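Local structure of N-formylglutamate amidohydrolase (Ralstonia eutropha, 2Q7S) at residues L132-A135 with E136-R140; R139-R143 with Y144-Y148. The protein binds a zinc ion and is probably a metal-dependent hydrolase of the N-formylglutamate amidohydrolase family. One frame throughout, in Å; residues are numbered along the deposited sequence.

Contact 1: residues L132-A135 with E136-R140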
ATOM      1  N   LEU A 132      -6.089  19.449 -14.549  1.00 20.89           N
ATOM      2  CA  LEU A 132      -6.734  18.264 -15.104  1.00 19.14           C
ATOM      3  C   LEU A 132      -8.219  18.523 -15.203  1.00 16.26           C
ATOM      4  O   LEU A 132      -8.787  19.296 -14.432  1.00 16.99           O
ATOM      5  CB  LEU A 132      -6.425  17.002 -14.278  1.00 20.20           C
ATOM      6  CG  LEU A 132      -4.973  16.846 -13.796  1.00 19.56           C
ATOM      7  CD1 LEU A 132      -4.771  15.461 -13.250  1.00 19.57           C
ATOM      8  CD2 LEU A 132      -3.976  17.111 -14.884  1.00 28.57           C
ATOM      9  N   THR A 133      -8.857  17.948 -16.201  1.00 14.53           N
ATOM     10  CA  THR A 133     -10.291  18.164 -16.334  1.00 15.23           C
ATOM     11  C   THR A 133     -11.006  17.268 -15.318  1.00 15.79           C
ATOM     12  O   THR A 133     -10.444  16.255 -14.846  1.00 17.85           O
ATOM     13  CB  THR A 133     -10.816  17.916 -17.762  1.00 14.24           C
ATOM     14  OG1 THR A 133     -10.694  16.532 -18.067  1.00 12.78           O
ATOM     15  CG2 THR A 133     -10.052  18.771 -18.800  1.00 15.68           C
ATOM     16  N   VAL A 134     -12.233  17.634 -14.970  1.00 15.12           N
ATOM     17  CA  VAL A 134     -13.077  16.752 -14.153  1.00 14.38           C
ATOM     18  C   VAL A 134     -13.213  15.377 -14.842  1.00 13.86           C
ATOM     19  O   VAL A 134     -12.943  14.330 -14.239  1.00 13.02           O
ATOM     20  CB  VAL A 134     -14.419  17.416 -13.845  1.00 16.21           C
ATOM     21  CG1 VAL A 134     -15.466  16.401 -13.277  1.00 13.24           C
ATOM     22  CG2 VAL A 134     -14.210  18.528 -12.865  1.00 13.84           C
ATOM     23  N   ALA A 135     -13.562  15.405 -16.131  1.00 14.16           N
ATOM     24  CA  ALA A 135     -13.748  14.209 -16.956  1.00 12.45           C
ATOM     25  C   ALA A 135     -12.549  13.286 -16.932  1.00 12.25           C
ATOM     26  O   ALA A 135     -12.697  12.077 -16.820  1.00 13.40           O
ATOM     27  CB  ALA A 135     -14.136  14.635 -18.440  1.00 12.02           C
ATOM     28  N   GLU A 136     -11.342  13.853 -17.017  1.00 14.67           N
ATOM     29  CA  GLU A 136     -10.123  13.093 -17.068  1.00 14.31           C
ATOM     30  C   GLU A 136      -9.865  12.331 -15.756  1.00 13.54           C
ATOM     31  O   GLU A 136      -9.491  11.145 -15.745  1.00  9.34           O
ATOM     32  CB  GLU A 136      -8.981  14.040 -17.473  1.00 15.28           C
ATOM     33  CG  GLU A 136      -7.708  13.925 -16.756  1.00 23.64           C
ATOM     34  CD  GLU A 136      -6.644  14.873 -17.321  1.00 24.61           C
ATOM     35  OE1 GLU A 136      -7.001  15.994 -17.794  1.00 32.91           O
ATOM     36  OE2 GLU A 136      -5.457  14.466 -17.270  1.00 36.36           O
ATOM     37  N   VAL A 137     -10.116  12.997 -14.638  1.00 11.54           N
ATOM     38  CA  VAL A 137      -9.937  12.395 -13.370  1.00 11.28           C
ATOM     39  C   VAL A 137     -11.034  11.340 -13.158  1.00 11.86           C
ATOM     40  O   VAL A 137     -10.766  10.241 -12.707  1.00 12.33           O
ATOM     41  CB  VAL A 137      -9.920  13.504 -12.276  1.00 11.99           C
ATOM     42  CG1 VAL A 137     -10.014  12.915 -10.848  1.00  9.81           C
ATOM     43  CG2 VAL A 137      -8.638  14.342 -12.465  1.00 11.47           C
ATOM     44  N   GLN A 138     -12.258  11.641 -13.572  1.00 11.23           N
ATOM     45  CA  GLN A 138     -13.309  10.663 -13.449  1.00 10.96           C
ATOM     46  C   GLN A 138     -12.923   9.374 -14.179  1.00 12.54           C
ATOM     47  O   GLN A 138     -13.149   8.304 -13.665  1.00 11.07           O
ATOM     48  CB  GLN A 138     -14.626  11.230 -13.959  1.00  9.13           C
ATOM     49  CG  GLN A 138     -15.290  12.220 -12.964  1.00 13.31           C
ATOM     50  CD  GLN A 138     -16.460  12.930 -13.571  1.00 12.06           C
ATOM     51  OE1 GLN A 138     -16.531  13.060 -14.790  1.00 12.69           O
ATOM     52  NE2 GLN A 138     -17.408  13.396 -12.727  1.00  9.13           N
ATOM     53  N   ARG A 139     -12.320   9.479 -15.369  1.00 13.34           N
ATOM     54  CA  ARG A 139     -11.957   8.310 -16.158  1.00 14.35           C
ATOM     55  C   ARG A 139     -10.850   7.501 -15.522  1.00 14.93           C
ATOM     56  O   ARG A 139     -10.906   6.249 -15.487  1.00 16.56           O
ATOM     57  CB  ARG A 139     -11.652   8.716 -17.606  1.00 13.12           C
ATOM     58  CG  ARG A 139     -12.916   9.095 -18.355  1.00 18.32           C
ATOM     59  CD  ARG A 139     -12.685   9.166 -19.854  1.00 21.02           C
ATOM     60  NE  ARG A 139     -11.869  10.314 -20.214  1.00 21.01           N
ATOM     61  CZ  ARG A 139     -12.340  11.511 -20.550  1.00 22.35           C
ATOM     62  NH1 ARG A 139     -13.649  11.734 -20.590  1.00 22.11           N
ATOM     63  NH2 ARG A 139     -11.488  12.481 -20.848  1.00 21.99           N
ATOM     64  N   ARG A 140      -9.856   8.189 -14.946  1.00 16.54           N
ATOM     65  CA  ARG A 140      -8.874   7.488 -14.096  1.00 15.17           C
ATOM     66  C   ARG A 140      -9.573   6.680 -13.027  1.00 14.50           C
ATOM     67  O   ARG A 140      -9.245   5.493 -12.812  1.00 15.80           O
ATOM     68  CB  ARG A 140      -7.839   8.436 -13.405  1.00 12.25           C
ATOM     69  CG  ARG A 140      -7.012   9.186 -14.410  1.00 16.50           C
ATOM     70  CD  ARG A 140      -5.881   9.909 -13.785  1.00 15.15           C
ATOM     71  NE  ARG A 140      -5.235  10.821 -14.739  1.00 19.91           N
ATOM     72  CZ  ARG A 140      -4.123  11.489 -14.464  1.00 17.51           C
ATOM     73  NH1 ARG A 140      -3.554  11.341 -13.277  1.00 15.13           N
ATOM     74  NH2 ARG A 140      -3.603  12.323 -15.351  1.00 19.56           N
TER
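Thr133 and Glu136 close the start of helix 134-163 with a capping box, the reciprocal exchange in which the N-cap residue and the residue three places on each bond the other's backbone N-H. In one direction Thr133 OG1 accepts from Glu136 N at 2.9 Å; the hydroxyl is brought over the first turn because it sits between its own backbone N and carbonyl carbon (chi1 67°). In the other, Thr133 N reaches Glu136 OE1 at 3.1 Å in a nearly straight bond that meets the oxygen from above the carboxylate plane, 41° out of it. Two N-H groups at the helix start are thereby supplied with acceptors.

The carboxylate also serves charged partners. Its OE2 forms a salt bridge with Arg130 and a weak one with Arg140 NH2, whose guanidinium is bonded further to Tyr81 O and Tyr128 OH. Two nearby arginines, together with the helix N-terminus, would be expected to favour the ionised form of Glu136.

Regular helical bonds begin at once, with Val137 N on Thr133 O and Gln138 N on Val134 O.

Apolar contact comes from Leu132, on the short strand paired with 96-97. Its CB meets Val137 CG2 at 3.9 Å, and its CD1 lies over one face of the Arg140 guanidinium. Val134 CG1 rests 3.6 Å from Gln138 CD, both residues touching Trp100. Arg139, bent at chi3 (-71°), folds back along the helix: Ala135 O lies over the centre of one face of its guanidinium, 3.7 Å above the plane, and Arg139 NH1 is 3.6 Å from Ala135 CB.

Contact 2: residues R139-R143 with Y144-Y148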
ATOM      1  N   ARG A 139     -12.320   9.479 -15.369  1.00 13.34           N
ATOM      2  CA  ARG A 139     -11.957   8.310 -16.158  1.00 14.35           C
ATOM      3  C   ARG A 139     -10.850   7.501 -15.522  1.00 14.93           C
ATOM      4  O   ARG A 139     -10.906   6.249 -15.487  1.00 16.56           O
ATOM      5  CB  ARG A 139     -11.652   8.716 -17.606  1.00 13.12           C
ATOM      6  CG  ARG A 139     -12.916   9.095 -18.355  1.00 18.32           C
ATOM      7  CD  ARG A 139     -12.685   9.166 -19.854  1.00 21.02           C
ATOM      8  NE  ARG A 139     -11.869  10.314 -20.214  1.00 21.01           N
ATOM      9  CZ  ARG A 139     -12.340  11.511 -20.550  1.00 22.35           C
ATOM     10  NH1 ARG A 139     -13.649  11.734 -20.590  1.00 22.11           N
ATOM     11  NH2 ARG A 139     -11.488  12.481 -20.848  1.00 21.99           N
ATOM     12  N   ARG A 140      -9.856   8.189 -14.946  1.00 16.54           N
ATOM     13  CA  ARG A 140      -8.874   7.488 -14.096  1.00 15.17           C
ATOM     14  C   ARG A 140      -9.573   6.680 -13.027  1.00 14.50           C
ATOM     15  O   ARG A 140      -9.245   5.493 -12.812  1.00 15.80           O
ATOM     16  CB  ARG A 140      -7.839   8.436 -13.405  1.00 12.25           C
ATOM     17  CG  ARG A 140      -7.012   9.186 -14.410  1.00 16.50           C
ATOM     18  CD  ARG A 140      -5.881   9.909 -13.785  1.00 15.15           C
ATOM     19  NE  ARG A 140      -5.235  10.821 -14.739  1.00 19.91           N
ATOM     20  CZ  ARG A 140      -4.123  11.489 -14.464  1.00 17.51           C
ATOM     21  NH1 ARG A 140      -3.554  11.341 -13.277  1.00 15.13           N
ATOM     22  NH2 ARG A 140      -3.603  12.323 -15.351  1.00 19.56           N
ATOM     23  N   ILE A 141     -10.485   7.326 -12.321  1.00 14.46           N
ATOM     24  CA  ILE A 141     -11.192   6.654 -11.231  1.00 15.35           C
ATOM     25  C   ILE A 141     -11.923   5.416 -11.735  1.00 14.19           C
ATOM     26  O   ILE A 141     -11.773   4.372 -11.149  1.00 11.47           O
ATOM     27  CB  ILE A 141     -12.173   7.582 -10.473  1.00 16.26           C
ATOM     28  CG1 ILE A 141     -11.411   8.641  -9.673  1.00 13.58           C
ATOM     29  CG2 ILE A 141     -13.060   6.740  -9.504  1.00 13.07           C
ATOM     30  CD1 ILE A 141     -12.234   9.846  -9.188  1.00 13.26           C
ATOM     31  N   ASN A 142     -12.679   5.523 -12.844  1.00 14.66           N
ATOM     32  CA  ASN A 142     -13.455   4.392 -13.349  1.00 15.86           C
ATOM     33  C   ASN A 142     -12.612   3.220 -13.870  1.00 14.69           C
ATOM     34  O   ASN A 142     -12.930   2.066 -13.617  1.00 14.55           O
ATOM     35  CB  ASN A 142     -14.428   4.859 -14.454  1.00 12.87           C
ATOM     36  CG  ASN A 142     -15.467   5.791 -13.936  1.00 21.87           C
ATOM     37  OD1 ASN A 142     -15.747   5.784 -12.737  1.00 18.31           O
ATOM     38  ND2 ASN A 142     -16.047   6.607 -14.819  1.00 16.27           N
ATOM     39  N   ARG A 143     -11.561   3.536 -14.626  1.00 15.84           N
ATOM     40  CA  ARG A 143     -10.771   2.537 -15.291  1.00 17.99           C
ATOM     41  C   ARG A 143      -9.751   1.846 -14.390  1.00 16.81           C
ATOM     42  O   ARG A 143      -9.446   0.696 -14.640  1.00 18.93           O
ATOM     43  CB  ARG A 143     -10.030   3.141 -16.479  1.00 19.93           C
ATOM     44  CG  ARG A 143     -10.917   3.784 -17.491  1.00 26.02           C
ATOM     45  CD  ARG A 143     -10.083   4.738 -18.407  1.00 29.66           C
ATOM     46  NE  ARG A 143     -10.870   5.307 -19.487  1.00 29.51           N
ATOM     47  CZ  ARG A 143     -10.409   6.173 -20.387  1.00 40.54           C
ATOM     48  NH1 ARG A 143      -9.149   6.592 -20.337  1.00 42.43           N
ATOM     49  NH2 ARG A 143     -11.217   6.632 -21.334  1.00 37.05           N
ATOM     50  N   TYR A 144      -9.197   2.544 -13.389  1.00 15.88           N
ATOM     51  CA  TYR A 144      -8.114   2.020 -12.605  1.00 13.33           C
ATOM     52  C   TYR A 144      -8.481   1.852 -11.121  1.00 10.65           C
ATOM     53  O   TYR A 144      -8.326   0.774 -10.547  1.00 12.83           O
ATOM     54  CB  TYR A 144      -6.832   2.852 -12.799  1.00 11.14           C
ATOM     55  CG  TYR A 144      -6.382   2.973 -14.217  1.00 13.38           C
ATOM     56  CD1 TYR A 144      -5.521   2.056 -14.779  1.00 11.43           C
ATOM     57  CD2 TYR A 144      -6.847   4.005 -15.026  1.00 15.46           C
ATOM     58  CE1 TYR A 144      -5.127   2.179 -16.086  1.00 14.02           C
ATOM     59  CE2 TYR A 144      -6.454   4.122 -16.332  1.00 15.00           C
ATOM     60  CZ  TYR A 144      -5.603   3.223 -16.847  1.00 15.02           C
ATOM     61  OH  TYR A 144      -5.224   3.362 -18.131  1.00 13.70           O
ATOM     62  N   TYR A 145      -8.974   2.889 -10.491  1.00 10.58           N
ATOM     63  CA  TYR A 145      -9.263   2.834  -9.057  1.00  8.66           C
ATOM     64  C   TYR A 145     -10.410   1.903  -8.691  1.00 11.74           C
ATOM     65  O   TYR A 145     -10.271   1.058  -7.793  1.00 11.72           O
ATOM     66  CB  TYR A 145      -9.588   4.251  -8.577  1.00 10.62           C
ATOM     67  CG  TYR A 145      -9.804   4.402  -7.086  1.00 10.54           C
ATOM     68  CD1 TYR A 145     -11.017   4.078  -6.487  1.00 12.22           C
ATOM     69  CD2 TYR A 145      -8.817   4.927  -6.288  1.00 12.63           C
ATOM     70  CE1 TYR A 145     -11.209   4.275  -5.108  1.00 10.03           C
ATOM     71  CE2 TYR A 145      -9.017   5.132  -4.941  1.00  9.02           C
ATOM     72  CZ  TYR A 145     -10.166   4.767  -4.361  1.00  5.09           C
ATOM     73  OH  TYR A 145     -10.306   5.016  -2.994  1.00 12.81           O
ATOM     74  N   ARG A 146     -11.550   2.067  -9.365  1.00 12.06           N
ATOM     75  CA  ARG A 146     -12.746   1.315  -9.000  1.00 10.02           C
ATOM     76  C   ARG A 146     -12.552  -0.204  -9.145  1.00 12.14           C
ATOM     77  O   ARG A 146     -12.917  -0.954  -8.261  1.00 12.85           O
ATOM     78  CB  ARG A 146     -13.958   1.810  -9.777  1.00 12.57           C
ATOM     79  CG  ARG A 146     -14.462   3.236  -9.351  1.00 12.80           C
ATOM     80  CD  ARG A 146     -15.874   3.473  -9.893  1.00  9.87           C
ATOM     81  NE  ARG A 146     -16.175   4.886  -9.982  1.00 18.75           N
ATOM     82  CZ  ARG A 146     -16.645   5.630  -8.989  1.00 17.65           C
ATOM     83  NH1 ARG A 146     -16.833   5.112  -7.803  1.00 18.18           N
ATOM     84  NH2 ARG A 146     -16.893   6.911  -9.193  1.00 21.94           N
ATOM     85  N   PRO A 147     -11.985  -0.674 -10.273  1.00 12.35           N
ATOM     86  CA  PRO A 147     -11.653  -2.100 -10.366  1.00 12.11           C
ATOM     87  C   PRO A 147     -10.730  -2.609  -9.296  1.00 11.88           C
ATOM     88  O   PRO A 147     -10.989  -3.681  -8.732  1.00 14.91           O
ATOM     89  CB  PRO A 147     -10.999  -2.205 -11.744  1.00 11.80           C
ATOM     90  CG  PRO A 147     -11.558  -1.140 -12.491  1.00 15.50           C
ATOM     91  CD  PRO A 147     -11.687  -0.003 -11.535  1.00 14.03           C
ATOM     92  N   TYR A 148      -9.639  -1.869  -9.037  1.00 14.38           N
ATOM     93  CA  TYR A 148      -8.744  -2.214  -7.973  1.00 13.84           C
ATOM     94  C   TYR A 148      -9.509  -2.330  -6.665  1.00 15.06           C
ATOM     95  O   TYR A 148      -9.418  -3.350  -5.957  1.00 11.60           O
ATOM     96  CB  TYR A 148      -7.614  -1.186  -7.839  1.00 13.72           C
ATOM     97  CG  TYR A 148      -6.610  -1.542  -6.751  1.00 16.59           C
ATOM     98  CD1 TYR A 148      -5.504  -2.318  -7.040  1.00 17.57           C
ATOM     99  CD2 TYR A 148      -6.787  -1.118  -5.435  1.00 14.10           C
ATOM    100  CE1 TYR A 148      -4.588  -2.666  -6.046  1.00 15.93           C
ATOM    101  CE2 TYR A 148      -5.850  -1.420  -4.462  1.00 12.22           C
ATOM    102  CZ  TYR A 148      -4.773  -2.225  -4.770  1.00 16.61           C
ATOM    103  OH  TYR A 148      -3.835  -2.566  -3.810  1.00 18.83           O
TER
HETATM  104  O   HOH W   1     -15.970   8.489 -11.565  1.00 22.52           O
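Asn142 OD1 is gripped twice, by Arg146 NE at 2.9 Å and by a water that donates to it at 3.0 Å. The bond from NE is nearly straight (166°) and lies within the guanidinium plane. The same water accepts from Arg146 NH2, closing a ring that fixes how the guanidinium is turned. The two side chains run side by side, their flat groups 30° apart. CG2 of Ile141 lies over one face of this guanidinium, 3.7 Å from Arg146 NE and set toward its rim.

The backbone beneath is irregular. Arg140 O receives Tyr144 N at 3.0 Å and, weakly, Tyr145 N, while Arg146 N bonds to Ile141 O at 2.9 Å, five residues back. This wider, pi-type turn comes just before Pro147, which has no N-H to give; its CD instead packs 3.2 Å from Asn142 O, and the axes of the short segments 139-143 and 144-148 are 27° apart.

Tyr144 turns its ring edge to Arg140 O, and Arg143 CB lies 3.6 Å from Tyr144 CD2; beyond, the ring meets Tyr81 edge-to-face. Tyr145 OH bonds to Arg86 O and its ring stacks with His149; the Tyr145 side chain is about 9 Å from that of zinc ligand His32. A pi-type turn followed by a proline, which breaks the i to i-4 ladder, is the mark of a proline-kinked helix, here 134-163.

In the fold
Both contacts belong to helix 134-163: contact 1 covers its entry from strand 132-133 and the first turns, contact 2 the irregular turns that come next. They share Arg139 and Arg140, and their centres are 11 Å apart. The helix runs inward from the periphery: the centre of contact 1 is about 23 Å from that of the chain, that of contact 2 about 16 Å. Contact 1 borders the small parallel pair 96-97 and 132-133, away from the zinc. At contact 2 the helix touches strands 14-17 and 71-75 of the mixed sheet, and Tyr148 OH bonds to Asp29 of strand 26-30, tying the helix to the strand that leads to zinc ligand His32.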